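Local coordinates for protein N5-carboxyaminoimidazole ribonucleotide synthetase (Bacillus anthracis, PDB 3QFF) that probably carboxylates 5-aminoimidazole ribonucleotide with bicarbonate at the expense of ATP, forming N5-carboxyaminoimidazole ribonucleotide in purine biosynthesis, at residues A[209-214]-A[240-245]; A[228-233]-A[310-315]; A[287-292]-A[359-364]. All blocks are in the same frame, centred on the assembly; numbering follows the deposited sequence.

Interaction 1. Residues A[209-214]-A[240-245]; sequences TKVFPV and KAIAYA
Val211, which packs against Ile242 of the helix, has its carbonyl tied down from another direction: its O accepts a hydrogen bond from OG1 of Thr310. Between residues 209-214 and helix residues 240-245 themselves there is no hydrogen bond, and the contact is made by aliphatic branches. Val211 has CG1 anti to its backbone N (chi1 -167°), and this methyl meets CG2 of Ile242 at 4.1 Å, the two side chains slanting across one another. Ile242 turns its other branch to Val214, whose CG2 lies 3.9 Å from CG1 of Ile242 and equally close to CD1. The same CG2 methyl of Val214 also touches CB of Ala241, at 4.0 Å, and so meets both helix residues. The carbonyl O of Phe212 is buried here without a polar partner; CG1 of Ile242 comes no closer to it than 4.5 Å. The Phe212 side chain leaves the backbone on the far side from the helix and packs on Ile200, Tyr285 and Gln297. Neighbouring strand 195-203 bonds to Lys210 and Phe212 through the backbone, and its Val199 touches both Val211 and Ala245. The arrangement is that of helix 235-251 lying on a face of the large antiparallel sheet in the ATP-grasp domain.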
loop_
_atom_site.group_PDB
_atom_site.type_symbol
_atom_site.label_atom_id
_atom_site.label_comp_id
_atom_site.label_asym_id
_atom_site.label_seq_id
_atom_site.Cartn_x
_atom_site.Cartn_y
_atom_site.Cartn_z
ATOM N N THR A 209 -0.238 13.767 17.384
ATOM C CA THR A 209 0.223 14.492 16.192
ATOM C C THR A 209 1.429 13.803 15.571
ATOM O O THR A 209 2.275 13.245 16.278
ATOM C CB THR A 209 0.540 15.999 16.523
ATOM O OG1 THR A 209 -0.652 16.621 17.016
ATOM C CG2 THR A 209 0.970 16.764 15.289
ATOM N N LYS A 210 1.498 13.822 14.239
ATOM C CA LYS A 210 2.690 13.381 13.521
ATOM C C LYS A 210 2.912 14.358 12.395
ATOM O O LYS A 210 1.952 14.874 11.825
ATOM C CB LYS A 210 2.532 11.969 12.943
ATOM C CG LYS A 210 2.430 10.820 13.951
ATOM C CD LYS A 210 3.755 10.470 14.621
ATOM C CE LYS A 210 3.461 9.506 15.757
ATOM N NZ LYS A 210 4.638 9.236 16.592
ATOM N N VAL A 211 4.177 14.595 12.062
ATOM C CA VAL A 211 4.530 15.476 10.959
ATOM C C VAL A 211 5.409 14.701 9.974
ATOM O O VAL A 211 6.323 13.951 10.372
ATOM C CB VAL A 211 5.253 16.750 11.447
ATOM C CG1 VAL A 211 5.331 17.798 10.343
ATOM C CG2 VAL A 211 4.524 17.332 12.649
ATOM N N PHE A 212 5.107 14.852 8.698
ATOM C CA PHE A 212 5.930 14.277 7.645
ATOM C C PHE A 212 7.116 15.185 7.322
ATOM O O PHE A 212 7.113 16.357 7.704
ATOM C CB PHE A 212 5.093 14.035 6.394
ATOM C CG PHE A 212 4.264 12.803 6.471
ATOM C CD1 PHE A 212 2.900 12.889 6.783
ATOM C CD2 PHE A 212 4.840 11.557 6.260
ATOM C CE1 PHE A 212 2.113 11.731 6.844
ATOM C CE2 PHE A 212 4.057 10.390 6.319
ATOM C CZ PHE A 212 2.696 10.478 6.607
ATOM N N PRO A 213 8.138 14.640 6.640
ATOM C CA PRO A 213 9.319 15.464 6.320
ATOM C C PRO A 213 8.971 16.577 5.337
ATOM O O PRO A 213 8.013 16.441 4.559
ATOM C CB PRO A 213 10.304 14.472 5.661
ATOM C CG PRO A 213 9.757 13.105 5.917
ATOM C CD PRO A 213 8.282 13.242 6.202
ATOM N N VAL A 214 9.755 17.651 5.353
ATOM C CA VAL A 214 9.576 18.749 4.423
ATOM C C VAL A 214 9.836 18.315 2.970
ATOM O O VAL A 214 10.877 17.750 2.661
ATOM C CB VAL A 214 10.485 19.967 4.755
ATOM C CG1 VAL A 214 10.123 21.145 3.854
ATOM C CG2 VAL A 214 10.389 20.367 6.244
ATOM N N LYS A 240 12.193 24.878 11.063
ATOM C CA LYS A 240 11.243 25.985 11.065
ATOM C C LYS A 240 9.911 25.628 10.381
ATOM O O LYS A 240 8.836 25.878 10.936
ATOM C CB LYS A 240 11.880 27.178 10.364
ATOM C CG LYS A 240 11.240 28.514 10.628
ATOM C CD LYS A 240 11.982 29.585 9.825
ATOM C CE LYS A 240 12.133 30.871 10.618
ATOM N NZ LYS A 240 12.745 31.926 9.780
ATOM N N ALA A 241 9.986 25.053 9.176
ATOM C CA ALA A 241 8.788 24.643 8.461
ATOM C C ALA A 241 7.990 23.641 9.292
ATOM O O ALA A 241 6.764 23.754 9.389
ATOM C CB ALA A 241 9.146 24.058 7.076
ATOM N N ILE A 242 8.691 22.684 9.903
ATOM C CA ILE A 242 8.047 21.666 10.742
ATOM C C ILE A 242 7.418 22.274 11.992
ATOM O O ILE A 242 6.279 21.942 12.344
ATOM C CB ILE A 242 9.017 20.519 11.103
ATOM C CG1 ILE A 242 9.261 19.649 9.871
ATOM C CG2 ILE A 242 8.443 19.639 12.204
ATOM C CD1 ILE A 242 10.583 18.976 9.890
ATOM N N ALA A 243 8.152 23.173 12.650
ATOM C CA ALA A 243 7.616 23.870 13.823
ATOM C C ALA A 243 6.349 24.658 13.469
ATOM O O ALA A 243 5.361 24.614 14.198
ATOM C CB ALA A 243 8.679 24.799 14.442
ATOM N N TYR A 244 6.380 25.357 12.335
ATOM C CA TYR A 244 5.235 26.174 11.891
ATOM C C TYR A 244 3.997 25.307 11.688
ATOM O O TYR A 244 2.886 25.664 12.130
ATOM C CB TYR A 244 5.580 26.914 10.592
ATOM C CG TYR A 244 6.458 28.146 10.749
ATOM C CD1 TYR A 244 6.585 29.064 9.696
ATOM C CD2 TYR A 244 7.146 28.408 11.935
ATOM C CE1 TYR A 244 7.381 30.197 9.822
ATOM C CE2 TYR A 244 7.942 29.560 12.074
ATOM C CZ TYR A 244 8.047 30.446 11.006
ATOM O OH TYR A 244 8.833 31.580 11.126
ATOM N N ALA A 245 4.196 24.159 11.036
ATOM C CA ALA A 245 3.113 23.204 10.787
ATOM C C ALA A 245 2.492 22.678 12.080
ATOM O O ALA A 245 1.270 22.607 12.199
ATOM C CB ALA A 245 3.609 22.040 9.909
#

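Interaction 2. Residues A[228-233]-A[310-315]; sequences IVPARI and TNLLKP
Leu312 meets Val229 and Pro230 with its two methyls, which make most of the contact. Its CG is anti to the backbone N (chi1 -174°), on the side of Val229 and Pro230. CD1 of Leu312 meets CG1 of Val229 at 4.0 Å, with the two side chains inclined to each other. CD2 of Leu312 lies nearest the ring of Pro230, 3.8 Å from CD and just as near CG, and here the leucine and the proline cross at about a right angle. Pro315 meets that ring too: its CB lies 4.0 Å from CD of Pro230, the two rings set obliquely. The peptide bond before Pro230 is cis. CA of Pro315 also approaches the carbonyl O of Val229 at 3.4 Å, a CH...O contact with an angle of 125° at the hydrogen. Val229 also pairs through its backbone with Val316, which follows Pro315, where strands 223-229 and 316-322 run side by side. Pro230 and Pro315 have no N-H to offer a sheet partner, and no conventional hydrogen bond links 228-233 to 310-315. Their cohesion therefore rests on methyl and ring contacts, supplemented by one bent CH...O approach.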
loop_
_atom_site.group_PDB
_atom_site.type_symbol
_atom_site.label_atom_id
_atom_site.label_comp_id
_atom_site.label_asym_id
_atom_site.label_seq_id
_atom_site.Cartn_x
_atom_site.Cartn_y
_atom_site.Cartn_z
ATOM N N ILE A 228 10.192 16.822 -3.988
ATOM C CA ILE A 228 11.513 16.286 -3.718
ATOM C C ILE A 228 11.700 16.192 -2.218
ATOM O O ILE A 228 11.521 17.180 -1.514
ATOM C CB ILE A 228 12.597 17.210 -4.283
ATOM C CG1 ILE A 228 12.395 17.457 -5.786
ATOM C CG2 ILE A 228 13.977 16.653 -3.965
ATOM C CD1 ILE A 228 13.171 18.723 -6.321
ATOM N N VAL A 229 12.080 15.011 -1.739
ATOM C CA VAL A 229 12.195 14.763 -0.315
ATOM C C VAL A 229 13.456 13.932 -0.056
ATOM O O VAL A 229 13.604 12.847 -0.621
ATOM C CB VAL A 229 10.953 14.010 0.223
ATOM C CG1 VAL A 229 10.859 14.129 1.740
ATOM C CG2 VAL A 229 9.674 14.530 -0.437
ATOM N N PRO A 230 14.363 14.418 0.813
ATOM C CA PRO A 230 14.295 15.643 1.627
ATOM C C PRO A 230 14.370 16.905 0.773
ATOM O O PRO A 230 15.056 16.924 -0.253
ATOM C CB PRO A 230 15.534 15.536 2.536
ATOM C CG PRO A 230 15.973 14.082 2.440
ATOM C CD PRO A 230 15.613 13.678 1.050
ATOM N N ALA A 231 13.621 17.933 1.160
ATOM C CA ALA A 231 13.718 19.236 0.488
ATOM C C ALA A 231 15.176 19.695 0.535
ATOM O O ALA A 231 15.863 19.479 1.528
ATOM C CB ALA A 231 12.804 20.265 1.169
ATOM N N ARG A 232 15.653 20.308 -0.541
ATOM C CA ARG A 232 17.043 20.739 -0.611
ATOM C C ARG A 232 17.221 22.103 0.078
ATOM O O ARG A 232 17.434 23.133 -0.572
ATOM C CB ARG A 232 17.542 20.734 -2.063
ATOM C CG ARG A 232 17.497 19.327 -2.708
ATOM C CD ARG A 232 17.805 19.331 -4.205
ATOM N NE ARG A 232 16.773 20.014 -4.981
ATOM C CZ ARG A 232 16.847 20.275 -6.288
ATOM N NH1 ARG A 232 15.845 20.904 -6.884
ATOM N NH2 ARG A 232 17.914 19.909 -7.007
ATOM N N ILE A 233 17.109 22.086 1.405
ATOM C CA ILE A 233 17.148 23.296 2.218
ATOM C C ILE A 233 17.989 23.043 3.468
ATOM O O ILE A 233 18.275 21.891 3.798
ATOM C CB ILE A 233 15.707 23.779 2.614
ATOM C CG1 ILE A 233 14.967 22.697 3.417
ATOM C CG2 ILE A 233 14.899 24.202 1.375
ATOM C CD1 ILE A 233 13.551 23.053 3.796
ATOM N N THR A 310 6.394 8.503 10.690
ATOM C CA THR A 310 6.505 9.288 9.452
ATOM C C THR A 310 7.928 9.389 8.917
ATOM O O THR A 310 8.215 10.231 8.050
ATOM C CB THR A 310 5.997 10.708 9.647
ATOM O OG1 THR A 310 6.769 11.326 10.678
ATOM C CG2 THR A 310 4.521 10.703 10.022
ATOM N N ASN A 311 8.812 8.542 9.438
ATOM C CA ASN A 311 10.203 8.486 9.008
ATOM C C ASN A 311 10.350 8.334 7.512
ATOM O O ASN A 311 9.648 7.524 6.888
ATOM C CB ASN A 311 10.908 7.313 9.680
ATOM C CG ASN A 311 10.917 7.433 11.186
ATOM O OD1 ASN A 311 11.362 8.446 11.732
ATOM N ND2 ASN A 311 10.426 6.407 11.869
ATOM N N LEU A 312 11.270 9.108 6.949
ATOM C CA LEU A 312 11.659 8.963 5.559
ATOM C C LEU A 312 12.626 7.780 5.469
ATOM O O LEU A 312 13.723 7.823 6.038
ATOM C CB LEU A 312 12.328 10.234 5.028
ATOM C CG LEU A 312 12.618 10.178 3.514
ATOM C CD1 LEU A 312 11.327 10.240 2.690
ATOM C CD2 LEU A 312 13.561 11.253 3.086
ATOM N N LEU A 313 12.207 6.735 4.760
ATOM C CA LEU A 313 12.988 5.506 4.658
ATOM C C LEU A 313 13.922 5.495 3.450
ATOM O O LEU A 313 14.925 4.790 3.455
ATOM C CB LEU A 313 12.066 4.279 4.639
ATOM C CG LEU A 313 11.185 4.056 5.877
ATOM C CD1 LEU A 313 10.377 2.767 5.728
ATOM C CD2 LEU A 313 12.014 4.033 7.161
ATOM N N LYS A 314 13.584 6.271 2.424
ATOM C CA LYS A 314 14.457 6.482 1.263
ATOM C C LYS A 314 14.151 7.838 0.623
ATOM O O LYS A 314 12.992 8.262 0.612
ATOM C CB LYS A 314 14.274 5.345 0.234
ATOM C CG LYS A 314 15.396 5.243 -0.840
ATOM C CD LYS A 314 15.772 3.790 -1.119
ATOM C CE LYS A 314 16.563 3.640 -2.425
ATOM N NZ LYS A 314 16.768 2.190 -2.756
ATOM N N PRO A 315 15.182 8.526 0.080
ATOM C CA PRO A 315 14.915 9.761 -0.662
ATOM C C PRO A 315 14.070 9.501 -1.926
ATOM O O PRO A 315 14.167 8.429 -2.534
ATOM C CB PRO A 315 16.323 10.280 -1.006
ATOM C CG PRO A 315 17.213 9.690 0.051
ATOM C CD PRO A 315 16.627 8.321 0.306
#

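Interaction 3. Residues A[287-292]-A[359-364]; sequences QDACET and NILNDN
Asp288 and Asn359 join helix 286-289 of the ATP-grasp domain to strand 354-361 of the C-terminal part, in the large antiparallel sheet that continues from the ATP-grasp domain. The close-packed part of the contact has a polar and an apolar half. In the polar half, ND2 of Asn359 donates to OD2 of Asp288 over 2.8 Å, with a nearly straight N-H...O angle of 164°. The donor reaches the anti side of the carboxylate, somewhat out of its plane, while the acceptor lies close to the amide plane; the two flat groups are turned 74° apart. Each end has a further partner: OD2 also bonds NE2 of His342, and ND2 also bonds O of His284. ND2 thus donates to two acceptors, and the carboxylate oxygen links strand 354-361 with its neighbour 339-343. The apolar half is formed by Leu361. Its CD1 is 4.0 Å from CB of Asp288 and also 4.0 Å from CB of Ala289, while CD2 of Leu361 comes to 3.7 Å from the carbonyl O of Asp288. Looser packing begins at Gln287, where CB is 4.2 Å from ND2 of Asn359 and OE1 makes a weak bond to His357. Past the touching residues the two segments diverge. Glu291 goes to the dimer interface, where its OE2 forms a salt bridge with Lys314 and its OE1 a hydrogen bond with Tyr340, both of the second subunit. In the other direction, exposed Asp363 and Asn364 lead into helix 365-374, and Asn364 occupies its N-cap position. The turn there is an Asx turn, in which OD1 of Asn362 accepts a hydrogen bond from the backbone N of Asn364 at 2.9 Å, in the carbonyl plane and on a lone pair.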
loop_
_atom_site.group_PDB
_atom_site.type_symbol
_atom_site.label_atom_id
_atom_site.label_comp_id
_atom_site.label_asym_id
_atom_site.label_seq_id
_atom_site.Cartn_x
_atom_site.Cartn_y
_atom_site.Cartn_z
ATOM N N GLN A 287 3.665 7.411 0.047
ATOM C CA GLN A 287 3.177 6.069 -0.285
ATOM C C GLN A 287 4.290 5.060 -0.453
ATOM O O GLN A 287 4.095 3.875 -0.200
ATOM C CB GLN A 287 2.389 6.093 -1.594
ATOM C CG GLN A 287 0.966 6.615 -1.468
ATOM C CD GLN A 287 0.231 6.472 -2.771
ATOM O OE1 GLN A 287 0.696 6.936 -3.831
ATOM N NE2 GLN A 287 -0.904 5.798 -2.722
ATOM N N ASP A 288 5.440 5.520 -0.938
ATOM C CA ASP A 288 6.550 4.609 -1.205
ATOM C C ASP A 288 7.787 4.877 -0.352
ATOM O O ASP A 288 8.600 3.981 -0.142
ATOM C CB ASP A 288 6.869 4.601 -2.712
ATOM C CG ASP A 288 5.699 4.079 -3.544
ATOM O OD1 ASP A 288 5.325 2.898 -3.357
ATOM O OD2 ASP A 288 5.138 4.846 -4.367
ATOM N N ALA A 289 7.908 6.092 0.173
ATOM C CA ALA A 289 9.168 6.508 0.813
ATOM C C ALA A 289 9.111 6.668 2.328
ATOM O O ALA A 289 10.161 6.836 2.959
ATOM C CB ALA A 289 9.685 7.788 0.185
ATOM N N CYS A 290 7.907 6.635 2.907
ATOM C CA CYS A 290 7.760 6.795 4.356
ATOM C C CYS A 290 7.216 5.548 5.012
ATOM O O CYS A 290 6.620 4.693 4.369
ATOM C CB CYS A 290 6.851 7.980 4.700
ATOM S SG CYS A 290 7.587 9.565 4.375
ATOM N N GLU A 291 7.393 5.485 6.323
ATOM C CA GLU A 291 6.921 4.368 7.115
ATOM C C GLU A 291 5.383 4.192 7.091
ATOM O O GLU A 291 4.895 3.062 7.139
ATOM C CB GLU A 291 7.466 4.519 8.536
ATOM C CG GLU A 291 7.400 3.255 9.328
ATOM C CD GLU A 291 8.170 3.348 10.620
ATOM O OE1 GLU A 291 7.672 2.790 11.625
ATOM O OE2 GLU A 291 9.252 3.990 10.630
ATOM N N THR A 292 4.637 5.300 7.002
ATOM C CA THR A 292 3.177 5.296 6.794
ATOM C C THR A 292 2.852 6.306 5.701
ATOM O O THR A 292 3.442 7.372 5.670
ATOM C CB THR A 292 2.402 5.778 8.067
ATOM O OG1 THR A 292 2.935 5.157 9.238
ATOM C CG2 THR A 292 0.900 5.434 7.962
ATOM N N ASN A 359 6.664 7.643 -8.067
ATOM C CA ASN A 359 7.642 7.897 -7.028
ATOM C C ASN A 359 8.972 7.250 -7.377
ATOM O O ASN A 359 9.081 6.011 -7.438
ATOM C CB ASN A 359 7.127 7.370 -5.684
ATOM C CG ASN A 359 6.036 8.248 -5.103
ATOM O OD1 ASN A 359 6.014 9.463 -5.343
ATOM N ND2 ASN A 359 5.124 7.651 -4.356
ATOM N N ILE A 360 9.972 8.090 -7.614
ATOM C CA ILE A 360 11.292 7.622 -7.980
ATOM C C ILE A 360 12.165 7.616 -6.738
ATOM O O ILE A 360 12.552 8.681 -6.235
ATOM C CB ILE A 360 11.941 8.527 -9.062
ATOM C CG1 ILE A 360 11.010 8.709 -10.260
ATOM C CG2 ILE A 360 13.304 7.953 -9.506
ATOM C CD1 ILE A 360 11.470 9.818 -11.230
ATOM N N LEU A 361 12.477 6.415 -6.259
ATOM C CA LEU A 361 13.260 6.220 -5.049
ATOM C C LEU A 361 14.733 6.026 -5.383
ATOM O O LEU A 361 15.075 5.284 -6.308
ATOM C CB LEU A 361 12.730 5.002 -4.279
ATOM C CG LEU A 361 11.813 5.182 -3.059
ATOM C CD1 LEU A 361 10.590 6.036 -3.340
ATOM C CD2 LEU A 361 11.391 3.814 -2.556
ATOM N N ASN A 362 15.606 6.708 -4.644
ATOM C CA ASN A 362 17.053 6.602 -4.841
ATOM C C ASN A 362 17.783 7.118 -3.617
ATOM O O ASN A 362 17.305 8.050 -2.954
ATOM C CB ASN A 362 17.503 7.375 -6.097
ATOM C CG ASN A 362 18.847 6.887 -6.635
ATOM O OD1 ASN A 362 19.906 7.256 -6.134
ATOM N ND2 ASN A 362 18.799 6.037 -7.647
ATOM N N ASP A 363 18.936 6.520 -3.311
ATOM C CA ASP A 363 19.786 7.006 -2.218
ATOM C C ASP A 363 20.253 8.434 -2.468
ATOM O O ASP A 363 20.482 9.188 -1.529
ATOM C CB ASP A 363 21.011 6.108 -2.016
ATOM C CG ASP A 363 20.671 4.766 -1.387
ATOM O OD1 ASP A 363 21.342 3.776 -1.745
ATOM O OD2 ASP A 363 19.748 4.690 -0.538
ATOM N N ASN A 364 20.401 8.801 -3.736
ATOM C CA ASN A 364 20.820 10.157 -4.091
ATOM C C ASN A 364 19.712 10.890 -4.850
ATOM O O ASN A 364 19.263 10.450 -5.915
ATOM C CB ASN A 364 22.165 10.128 -4.856
ATOM C CG ASN A 364 22.649 11.517 -5.295
ATOM O OD1 ASN A 364 21.855 12.404 -5.618
ATOM N ND2 ASN A 364 23.970 11.696 -5.331
#

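From the N terminus, interaction 1 closes the shortest loop, bringing helix 235-251 back over strand 209-220 after the chain has passed through strand 223-229. Interaction 2 opens inside that loop, at residues 228-233, and closes far beyond it at 310-315, so the two cross. Interaction 3 opens at 287-292, after interaction 1 has closed, and crosses interaction 2 by closing at 359-364. All three reach one antiparallel sheet, which runs from the ATP-grasp part into the C-terminal one. Residues 310-315 are the go-between: Thr310 packs on Phe212, while Leu313 N probably bonds Ala289 O. Interactions 2 and 3 also both touch the second subunit.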